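Local coordinates for protein CT_858 (Chlamydia trachomatis, PDB 3DOR), which probably acts as a serine-type endopeptidase, being the mature, dimeric form of the secreted chlamydial protease CPAF, at residues 85-90 / 183-188; 261-266 / 550-555; 278-283 / 324-329. One frame throughout, in Å; residues are numbered along the deposited sequence.

Contact 1: residues 85-90 / 183-188. With SO4 (sulfate ion), chain L.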
loop_
_atom_site.group_PDB
_atom_site.type_symbol
_atom_site.label_atom_id
_atom_site.label_comp_id
_atom_site.label_asym_id
_atom_site.label_seq_id
_atom_site.Cartn_x
_atom_site.Cartn_y
_atom_site.Cartn_z
ATOM N N TYR B 85 -16.484 18.060 -17.862
ATOM C CA TYR B 85 -17.666 17.230 -17.676
ATOM C C TYR B 85 -18.949 17.882 -18.171
ATOM O O TYR B 85 -19.157 19.071 -17.953
ATOM C CB TYR B 85 -17.828 16.919 -16.184
ATOM C CG TYR B 85 -19.072 16.130 -15.830
ATOM C CD1 TYR B 85 -19.139 14.755 -16.063
ATOM C CD2 TYR B 85 -20.174 16.756 -15.243
ATOM C CE1 TYR B 85 -20.275 14.019 -15.719
ATOM C CE2 TYR B 85 -21.315 16.035 -14.893
ATOM C CZ TYR B 85 -21.357 14.665 -15.135
ATOM O OH TYR B 85 -22.476 13.943 -14.794
ATOM N N LEU B 86 -19.794 17.094 -18.834
ATOM C CA LEU B 86 -21.098 17.551 -19.312
ATOM C C LEU B 86 -22.131 16.640 -18.645
ATOM O O LEU B 86 -22.036 15.418 -18.737
ATOM C CB LEU B 86 -21.186 17.459 -20.834
ATOM C CG LEU B 86 -20.315 18.514 -21.533
ATOM C CD1 LEU B 86 -20.353 18.343 -23.046
ATOM C CD2 LEU B 86 -20.813 19.899 -21.123
ATOM N N PRO B 87 -23.134 17.228 -17.965
ATOM C CA PRO B 87 -24.208 16.532 -17.244
ATOM C C PRO B 87 -25.241 15.725 -18.034
ATOM O O PRO B 87 -26.451 15.887 -17.835
ATOM C CB PRO B 87 -24.856 17.656 -16.451
ATOM C CG PRO B 87 -24.791 18.791 -17.424
ATOM C CD PRO B 87 -23.378 18.683 -17.978
ATOM N N TYR B 88 -24.772 14.849 -18.913
ATOM C CA TYR B 88 -25.676 14.013 -19.696
ATOM C C TYR B 88 -25.218 12.568 -19.726
ATOM O O TYR B 88 -24.069 12.264 -19.408
ATOM C CB TYR B 88 -25.782 14.523 -21.128
ATOM C CG TYR B 88 -26.095 15.988 -21.195
ATOM C CD1 TYR B 88 -25.072 16.932 -21.303
ATOM C CD2 TYR B 88 -27.407 16.438 -21.105
ATOM C CE1 TYR B 88 -25.354 18.296 -21.317
ATOM C CE2 TYR B 88 -27.702 17.799 -21.117
ATOM C CZ TYR B 88 -26.673 18.721 -21.219
ATOM O OH TYR B 88 -26.963 20.062 -21.191
ATOM N N THR B 89 -26.133 11.676 -20.085
ATOM C CA THR B 89 -25.802 10.267 -20.183
ATOM C C THR B 89 -26.455 9.704 -21.434
ATOM O O THR B 89 -27.658 9.843 -21.644
ATOM C CB THR B 89 -26.288 9.464 -18.959
ATOM O OG1 THR B 89 -25.741 10.034 -17.758
ATOM C CG2 THR B 89 -25.828 8.011 -19.073
ATOM N N VAL B 90 -25.648 9.073 -22.269
ATOM C CA VAL B 90 -26.134 8.489 -23.503
ATOM C C VAL B 90 -26.036 6.967 -23.442
ATOM O O VAL B 90 -25.241 6.419 -22.676
ATOM C CB VAL B 90 -25.309 9.021 -24.696
ATOM C CG1 VAL B 90 -25.594 8.214 -25.952
ATOM C CG2 VAL B 90 -25.647 10.489 -24.925
ATOM N N LYS B 183 -21.857 24.160 -22.501
ATOM C CA LYS B 183 -20.534 24.523 -22.004
ATOM C C LYS B 183 -19.928 23.488 -21.058
ATOM O O LYS B 183 -20.541 23.112 -20.057
ATOM C CB LYS B 183 -20.576 25.871 -21.282
ATOM C CG LYS B 183 -19.209 26.298 -20.781
ATOM C CD LYS B 183 -19.256 27.566 -19.946
ATOM C CE LYS B 183 -17.839 28.020 -19.594
ATOM N NZ LYS B 183 -17.818 29.157 -18.631
ATOM N N TRP B 184 -18.718 23.036 -21.377
ATOM C CA TRP B 184 -18.031 22.072 -20.533
ATOM C C TRP B 184 -17.869 22.608 -19.119
ATOM O O TRP B 184 -17.589 23.795 -18.912
ATOM C CB TRP B 184 -16.625 21.766 -21.058
ATOM C CG TRP B 184 -16.542 20.850 -22.236
ATOM C CD1 TRP B 184 -16.296 21.202 -23.528
ATOM C CD2 TRP B 184 -16.672 19.421 -22.227
ATOM N NE1 TRP B 184 -16.259 20.085 -24.324
ATOM C CE2 TRP B 184 -16.487 18.977 -23.551
ATOM C CE3 TRP B 184 -16.920 18.474 -21.223
ATOM C CZ2 TRP B 184 -16.546 17.625 -23.906
ATOM C CZ3 TRP B 184 -16.975 17.129 -21.571
ATOM C CH2 TRP B 184 -16.788 16.718 -22.904
ATOM N N ARG B 185 -18.049 21.727 -18.145
ATOM C CA ARG B 185 -17.849 22.086 -16.752
ATOM C C ARG B 185 -16.360 21.779 -16.604
ATOM O O ARG B 185 -15.961 20.614 -16.568
ATOM C CB ARG B 185 -18.693 21.193 -15.847
ATOM C CG ARG B 185 -19.737 21.960 -15.059
ATOM C CD ARG B 185 -21.165 21.671 -15.491
ATOM N NE ARG B 185 -21.885 20.993 -14.418
ATOM C CZ ARG B 185 -23.205 20.837 -14.368
ATOM N NH1 ARG B 185 -23.976 21.314 -15.333
ATOM N NH2 ARG B 185 -23.755 20.186 -13.352
ATOM N N TYR B 186 -15.548 22.829 -16.534
ATOM C CA TYR B 186 -14.097 22.696 -16.476
ATOM C C TYR B 186 -13.422 22.973 -15.136
ATOM O O TYR B 186 -13.781 23.896 -14.407
ATOM C CB TYR B 186 -13.489 23.608 -17.551
ATOM C CG TYR B 186 -11.986 23.530 -17.713
ATOM C CD1 TYR B 186 -11.386 22.428 -18.311
ATOM C CD2 TYR B 186 -11.165 24.576 -17.289
ATOM C CE1 TYR B 186 -10.004 22.365 -18.489
ATOM C CE2 TYR B 186 -9.781 24.526 -17.459
ATOM C CZ TYR B 186 -9.205 23.418 -18.061
ATOM O OH TYR B 186 -7.835 23.358 -18.235
ATOM N N VAL B 187 -12.436 22.143 -14.824
ATOM C CA VAL B 187 -11.648 22.282 -13.608
ATOM C C VAL B 187 -10.210 22.424 -14.100
ATOM O O VAL B 187 -9.667 21.507 -14.721
ATOM C CB VAL B 187 -11.773 21.031 -12.694
ATOM C CG1 VAL B 187 -10.763 21.105 -11.560
ATOM C CG2 VAL B 187 -13.183 20.943 -12.115
ATOM N N PRO B 188 -9.583 23.592 -13.863
ATOM C CA PRO B 188 -8.200 23.802 -14.309
ATOM C C PRO B 188 -7.206 22.936 -13.542
ATOM O O PRO B 188 -7.516 22.420 -12.468
ATOM C CB PRO B 188 -7.982 25.296 -14.074
ATOM C CG PRO B 188 -8.853 25.580 -12.891
ATOM C CD PRO B 188 -10.115 24.794 -13.197
HETATM S S SO4 L . -24.237 24.937 -16.890
HETATM O O1 SO4 L . -25.485 25.687 -17.341
HETATM O O2 SO4 L . -23.817 25.460 -15.535
HETATM O O3 SO4 L . -24.500 23.450 -16.765
HETATM O O4 SO4 L . -23.179 25.166 -17.958
#
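R185 and Y85 form an antiparallel hydrogen-bonded pair, and the arginine side chain runs on from it across the turn at P87 to a sulfate ion. Y85 N donates to R185 O over 2.9 Å, bent (139° at the hydrogen) but directed at a lone pair in the carbonyl plane. R185 N returns a bond of 2.9 Å to Y85 O from above that carbonyl's plane. R185 CB leaves on the same sheet face as Y85 CB and lies close to the carbonyl it has just paired with, 3.0 Å from Y85 O. Its chi1 of -117° is far from any staggered position, and CG and CD still skirt Y85 O at longer range. Further bends at chi2 and chi3 carry the guanidinium across the proline ring at about a right angle. P87 lies over one face of this group, with P87 CG 3.4 Å from R185 NH1. At the guanidinium edge R185 NH1 lies 2.6 Å from SO4 O3 of the sulfate, which probably came from the crystallisation liquor; the bond is short but weak, because its angle is only 117°. P87 is the centre of an inverse gamma turn closed by Y88 N and L86 O. The preceding L86 crosses W184 at about a right angle: L86 CD1 stands over the indole face, 3.7 Å from the centroid of the six-membered ring in a CH-pi contact, and L86 CG is 3.4 Å from W184 CE3. L86 CD2 turns to the backbone, meeting K183 O at 3.4 Å. The pair joins strands 83-92 and 177-187 of the PDZ domain; strand 165-171 flanks it through T166, which touches both L86 and W184, while F151 packs on L86 and M104 on Y85.

Contact 2: residues 261-266 / 550-555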
loop_
_atom_site.group_PDB
_atom_site.type_symbol
_atom_site.label_atom_id
_atom_site.label_comp_id
_atom_site.label_asym_id
_atom_site.label_seq_id
_atom_site.Cartn_x
_atom_site.Cartn_y
_atom_site.Cartn_z
ATOM N N PHE B 261 -30.640 0.239 -13.623
ATOM C CA PHE B 261 -31.587 1.031 -14.397
ATOM C C PHE B 261 -32.838 0.312 -14.863
ATOM O O PHE B 261 -33.646 0.884 -15.583
ATOM C CB PHE B 261 -30.851 1.606 -15.608
ATOM C CG PHE B 261 -30.181 0.556 -16.457
ATOM C CD1 PHE B 261 -30.909 -0.177 -17.387
ATOM C CD2 PHE B 261 -28.828 0.290 -16.312
ATOM C CE1 PHE B 261 -30.296 -1.162 -18.162
ATOM C CE2 PHE B 261 -28.202 -0.694 -17.080
ATOM C CZ PHE B 261 -28.942 -1.421 -18.008
ATOM N N LEU B 262 -33.009 -0.936 -14.456
ATOM C CA LEU B 262 -34.182 -1.695 -14.856
ATOM C C LEU B 262 -35.396 -1.471 -13.949
ATOM O O LEU B 262 -35.288 -1.499 -12.716
ATOM C CB LEU B 262 -33.846 -3.185 -14.886
ATOM C CG LEU B 262 -32.676 -3.566 -15.798
ATOM C CD1 LEU B 262 -32.344 -5.029 -15.610
ATOM C CD2 LEU B 262 -33.045 -3.268 -17.257
ATOM N N PRO B 263 -36.567 -1.213 -14.553
ATOM C CA PRO B 263 -37.786 -1.000 -13.762
ATOM C C PRO B 263 -38.284 -2.341 -13.211
ATOM O O PRO B 263 -37.850 -3.397 -13.675
ATOM C CB PRO B 263 -38.752 -0.358 -14.769
ATOM C CG PRO B 263 -38.245 -0.819 -16.101
ATOM C CD PRO B 263 -36.754 -0.781 -15.950
ATOM N N VAL B 264 -39.176 -2.316 -12.223
ATOM C CA VAL B 264 -39.672 -3.564 -11.645
ATOM C C VAL B 264 -40.313 -4.420 -12.722
ATOM O O VAL B 264 -40.946 -3.903 -13.640
ATOM C CB VAL B 264 -40.688 -3.309 -10.494
ATOM C CG1 VAL B 264 -40.037 -2.470 -9.419
ATOM C CG2 VAL B 264 -41.922 -2.608 -11.017
ATOM N N ILE B 265 -40.146 -5.734 -12.604
ATOM C CA ILE B 265 -40.675 -6.669 -13.586
ATOM C C ILE B 265 -42.175 -6.938 -13.458
ATOM O O ILE B 265 -42.796 -7.485 -14.370
ATOM C CB ILE B 265 -39.900 -8.008 -13.514
ATOM C CG1 ILE B 265 -40.109 -8.661 -12.139
ATOM C CG2 ILE B 265 -38.414 -7.750 -13.767
ATOM C CD1 ILE B 265 -39.381 -9.977 -11.946
ATOM N N GLY B 266 -42.758 -6.548 -12.333
ATOM C CA GLY B 266 -44.177 -6.766 -12.138
ATOM C C GLY B 266 -44.619 -6.240 -10.789
ATOM O O GLY B 266 -43.810 -5.655 -10.068
ATOM N N GLU B 550 -39.549 -4.058 -23.855
ATOM C CA GLU B 550 -39.285 -5.154 -24.777
ATOM C C GLU B 550 -38.281 -6.115 -24.142
ATOM O O GLU B 550 -38.477 -7.331 -24.146
ATOM C CB GLU B 550 -38.753 -4.632 -26.114
ATOM C CG GLU B 550 -39.703 -3.678 -26.812
ATOM C CD GLU B 550 -39.353 -3.444 -28.273
ATOM O OE1 GLU B 550 -38.183 -3.660 -28.658
ATOM O OE2 GLU B 550 -40.257 -3.030 -29.035
ATOM N N TYR B 551 -37.205 -5.561 -23.600
ATOM C CA TYR B 551 -36.185 -6.360 -22.937
ATOM C C TYR B 551 -36.839 -7.154 -21.794
ATOM O O TYR B 551 -36.737 -8.382 -21.729
ATOM C CB TYR B 551 -35.108 -5.434 -22.371
ATOM C CG TYR B 551 -34.038 -6.120 -21.546
ATOM C CD1 TYR B 551 -32.951 -6.748 -22.159
ATOM C CD2 TYR B 551 -34.094 -6.111 -20.146
ATOM C CE1 TYR B 551 -31.937 -7.346 -21.402
ATOM C CE2 TYR B 551 -33.089 -6.707 -19.377
ATOM C CZ TYR B 551 -32.011 -7.317 -20.010
ATOM O OH TYR B 551 -30.987 -7.856 -19.263
ATOM N N LEU B 552 -37.525 -6.447 -20.904
ATOM C CA LEU B 552 -38.173 -7.101 -19.769
ATOM C C LEU B 552 -39.219 -8.144 -20.139
ATOM O O LEU B 552 -39.279 -9.205 -19.512
ATOM C CB LEU B 552 -38.777 -6.056 -18.824
ATOM C CG LEU B 552 -37.729 -5.311 -17.994
ATOM C CD1 LEU B 552 -38.403 -4.289 -17.076
ATOM C CD2 LEU B 552 -36.932 -6.316 -17.177
ATOM N N ASP B 553 -40.039 -7.871 -21.153
ATOM C CA ASP B 553 -41.050 -8.852 -21.544
ATOM C C ASP B 553 -40.382 -10.128 -22.020
ATOM O O ASP B 553 -40.887 -11.229 -21.799
ATOM C CB ASP B 553 -41.955 -8.320 -22.655
ATOM C CG ASP B 553 -42.941 -7.291 -22.154
ATOM O OD1 ASP B 553 -43.242 -7.284 -20.934
ATOM O OD2 ASP B 553 -43.424 -6.501 -22.991
ATOM N N LYS B 554 -39.234 -9.987 -22.670
ATOM C CA LYS B 554 -38.543 -11.171 -23.144
ATOM C C LYS B 554 -37.880 -11.900 -21.981
ATOM O O LYS B 554 -37.859 -13.132 -21.945
ATOM C CB LYS B 554 -37.512 -10.816 -24.226
ATOM C CG LYS B 554 -37.052 -12.032 -25.007
ATOM C CD LYS B 554 -38.133 -13.119 -24.962
ATOM C CE LYS B 554 -38.161 -13.988 -26.183
ATOM N NZ LYS B 554 -38.650 -13.230 -27.371
ATOM N N VAL B 555 -37.344 -11.149 -21.022
ATOM C CA VAL B 555 -36.724 -11.788 -19.862
ATOM C C VAL B 555 -37.794 -12.626 -19.139
ATOM O O VAL B 555 -37.532 -13.749 -18.703
ATOM C CB VAL B 555 -36.145 -10.747 -18.878
ATOM C CG1 VAL B 555 -35.782 -11.423 -17.561
ATOM C CG2 VAL B 555 -34.913 -10.073 -19.496
#
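L552 points from helix 549-564 straight at the irregular 261-266 loop, and its two methyls part to meet different residues. With CG anti to the carbonyl carbon (chi1 -74°), they are set against P263 and I265. CD1 takes the proline: it is 3.6 Å from P263 CG, the two side chains crossing obliquely, and also 3.6 Å from P263 O, so it touches both the ring and the backbone carbonyl. CD2 goes to the isoleucine, 4.0 Å from I265 CG2, with the side chains at about a right angle. I265 holds CG1 in the crowded position between its backbone N and carbonyl carbon (chi1 63°); CG2 is therefore the branch left beside L552, while CG1 leads away from the helix. One residue earlier on the helix, Y551 has CG anti to the backbone N, and its ring is crossed at about a right angle by L262. There the contact runs through one corner of the ring, L262 CD2 lying 4.0 Å from Y551 CE2, with L262 CD1 only slightly farther away. A face of the same ring is covered from within the helix by V555 CG2, 3.8 Å above its plane. Between the two segments the contact is apolar, without hydrogen bonds; one turn past L552 on the same helix K556 NZ donates to I265 O, while L262 O accepts from R277 NH1. Toward the central sheet, L262, Y551 and V555 all touch L460 of strand 457-461, and I265 and V555 share I335 of strand 333-337. A C-terminal helix laid over the central strands and edged by a loop leading into the sheet fits the layered alpha/beta architecture of the ClpP/crotonase-like clan, to which S41 peptidases belong.

Contact 3: residues 278-283 / 324-329; sequences AYISSV and IQVFSS
This is helix-on-sheet packing in a layered alpha/beta fold: helix 316-330, the connection of a beta-alpha-beta crossover between parallel neighbours 290-297 and 333-337, covers strand 278-284 next to that crossover. Strand and helix segments run nearly parallel, their axes at 14° and 9.9 Å apart at closest approach. Such alignment follows from the topology, since strand 278-284 is antiparallel to strand 290-297 and the connecting helix returns against the latter. F327 carries the contact. Its CG lies anti to the carbonyl carbon, beside the backbone N (chi1 -74°), an orientation that lowers the ring to the strand. I280 has its own CG1 in the matching position (chi1 -62°), and the two side chains slide past each other in opposite directions. I280 CG1 reaches the phenyl edge close to the ring plane, 3.7 Å from F327 CE2 and 4.0 Å from F327 CD2. Beyond it, I280 CD1 continues to the preceding residue of the helix and meets V326 CG1 at 4.2 Å, the two side chains crossing obliquely. V326 also rests on W270 of the outermost strand, 268-271, which I280 touches as well. Near the tip of the ring A278 CB, which points toward the helix, lies 4.2 Å from F327 CZ, while L296 of strand 290-297 touches both A278 and F327. Y453, from a loop, packs against F327 too, so the phenyl is buried among apolar and aromatic neighbours. Y279, between A278 and I280, points its side chain away from the helix, and its hydroxyl hydrogen-bonds I265 N. Its backbone carbonyl is what comes nearest the ring: Y279 O lies 3.5 Å from F327 CE2 and 3.7 Å from F327 CZ.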
loop_
_atom_site.group_PDB
_atom_site.type_symbol
_atom_site.label_atom_id
_atom_site.label_comp_id
_atom_site.label_asym_id
_atom_site.label_seq_id
_atom_site.Cartn_x
_atom_site.Cartn_y
_atom_site.Cartn_z
ATOM N N ALA B 278 -33.674 -5.769 -3.886
ATOM C CA ALA B 278 -34.191 -7.112 -4.040
ATOM C C ALA B 278 -35.672 -7.135 -3.723
ATOM O O ALA B 278 -36.125 -6.486 -2.772
ATOM C CB ALA B 278 -33.436 -8.064 -3.115
ATOM N N TYR B 279 -36.427 -7.883 -4.516
ATOM C CA TYR B 279 -37.852 -7.967 -4.297
ATOM C C TYR B 279 -38.429 -9.203 -4.948
ATOM O O TYR B 279 -37.718 -9.978 -5.590
ATOM C CB TYR B 279 -38.541 -6.702 -4.841
ATOM C CG TYR B 279 -38.401 -6.499 -6.337
ATOM C CD1 TYR B 279 -39.277 -7.115 -7.226
ATOM C CD2 TYR B 279 -37.372 -5.708 -6.864
ATOM C CE1 TYR B 279 -39.140 -6.959 -8.602
ATOM C CE2 TYR B 279 -37.226 -5.545 -8.245
ATOM C CZ TYR B 279 -38.113 -6.177 -9.103
ATOM O OH TYR B 279 -37.971 -6.047 -10.465
ATOM N N ILE B 280 -39.725 -9.392 -4.752
ATOM C CA ILE B 280 -40.442 -10.513 -5.326
ATOM C C ILE B 280 -41.644 -9.915 -6.029
ATOM O O ILE B 280 -42.326 -9.073 -5.453
ATOM C CB ILE B 280 -40.950 -11.481 -4.241
ATOM C CG1 ILE B 280 -39.775 -12.076 -3.465
ATOM C CG2 ILE B 280 -41.752 -12.592 -4.879
ATOM C CD1 ILE B 280 -40.203 -13.078 -2.393
ATOM N N SER B 281 -41.879 -10.324 -7.274
ATOM C CA SER B 281 -43.022 -9.854 -8.055
ATOM C C SER B 281 -43.676 -11.070 -8.682
ATOM O O SER B 281 -43.154 -12.173 -8.583
ATOM C CB SER B 281 -42.586 -8.911 -9.180
ATOM O OG SER B 281 -42.022 -7.721 -8.669
ATOM N N SER B 282 -44.822 -10.870 -9.319
ATOM C CA SER B 282 -45.513 -11.964 -9.990
ATOM C C SER B 282 -45.299 -11.815 -11.488
ATOM O O SER B 282 -45.490 -10.735 -12.044
ATOM C CB SER B 282 -47.006 -11.922 -9.682
ATOM O OG SER B 282 -47.529 -10.639 -9.967
ATOM N N VAL B 283 -44.873 -12.898 -12.130
ATOM C CA VAL B 283 -44.640 -12.916 -13.570
ATOM C C VAL B 283 -45.690 -13.838 -14.193
ATOM O O VAL B 283 -45.892 -14.959 -13.724
ATOM C CB VAL B 283 -43.229 -13.449 -13.887
ATOM C CG1 VAL B 283 -43.056 -13.622 -15.388
ATOM C CG2 VAL B 283 -42.181 -12.484 -13.348
ATOM N N ILE B 324 -31.569 -14.496 0.126
ATOM C CA ILE B 324 -31.688 -15.788 -0.525
ATOM C C ILE B 324 -32.595 -16.737 0.261
ATOM O O ILE B 324 -33.384 -17.480 -0.330
ATOM C CB ILE B 324 -30.313 -16.444 -0.736
ATOM C CG1 ILE B 324 -29.424 -15.524 -1.578
ATOM C CG2 ILE B 324 -30.488 -17.775 -1.459
ATOM C CD1 ILE B 324 -30.039 -15.132 -2.924
ATOM N N GLN B 325 -32.498 -16.718 1.586
ATOM C CA GLN B 325 -33.370 -17.578 2.383
ATOM C C GLN B 325 -34.824 -17.200 2.105
ATOM O O GLN B 325 -35.677 -18.063 1.974
ATOM C CB GLN B 325 -33.061 -17.447 3.877
ATOM C CG GLN B 325 -31.918 -18.331 4.334
ATOM C CD GLN B 325 -31.587 -18.152 5.812
ATOM O OE1 GLN B 325 -31.295 -17.036 6.266
ATOM N NE2 GLN B 325 -31.621 -19.250 6.567
ATOM N N VAL B 326 -35.109 -15.908 2.009
ATOM C CA VAL B 326 -36.466 -15.474 1.704
ATOM C C VAL B 326 -36.871 -15.983 0.319
ATOM O O VAL B 326 -37.988 -16.459 0.129
ATOM C CB VAL B 326 -36.583 -13.937 1.723
ATOM C CG1 VAL B 326 -37.916 -13.500 1.077
ATOM C CG2 VAL B 326 -36.507 -13.434 3.165
ATOM N N PHE B 327 -35.964 -15.884 -0.650
ATOM C CA PHE B 327 -36.261 -16.335 -2.016
ATOM C C PHE B 327 -36.503 -17.840 -2.073
ATOM O O PHE B 327 -37.389 -18.303 -2.785
ATOM C CB PHE B 327 -35.108 -15.988 -2.983
ATOM C CG PHE B 327 -35.016 -14.524 -3.351
ATOM C CD1 PHE B 327 -33.810 -13.981 -3.777
ATOM C CD2 PHE B 327 -36.133 -13.708 -3.334
ATOM C CE1 PHE B 327 -33.727 -12.643 -4.185
ATOM C CE2 PHE B 327 -36.056 -12.377 -3.738
ATOM C CZ PHE B 327 -34.857 -11.846 -4.163
ATOM N N SER B 328 -35.711 -18.609 -1.333
ATOM C CA SER B 328 -35.857 -20.064 -1.339
ATOM C C SER B 328 -37.232 -20.550 -0.894
ATOM O O SER B 328 -37.682 -21.607 -1.321
ATOM C CB SER B 328 -34.795 -20.721 -0.451
ATOM O OG SER B 328 -33.502 -20.522 -0.974
ATOM N N SER B 329 -37.905 -19.779 -0.052
ATOM C CA SER B 329 -39.212 -20.193 0.441
ATOM C C SER B 329 -40.402 -19.416 -0.112
ATOM O O SER B 329 -41.546 -19.724 0.205
ATOM C CB SER B 329 -39.237 -20.093 1.972
ATOM O OG SER B 329 -38.318 -20.996 2.554
#

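How the contacts relate
From the N terminus, contact 1 comes first: it closes a loop of 92 residues within the PDZ domain and is complete before the other two begin. Contact 2 opens at 261-266 and closes only at 550-555, near the C terminus, a span that includes the whole of contact 3, where strand 278-284 meets helix 316-330. Contacts 2 and 3 touch: beside the tyrosine hydroxyl bond, G266 O lies 3.1 Å from S281 OG, a probable second hydrogen bond. The two helices pack on opposite faces of the mixed sheet, V283 touching helix 549-564 while A278 and I280 face helix 316-330. Contact 1 stands apart, its centre about 31 Å from that of contact 2.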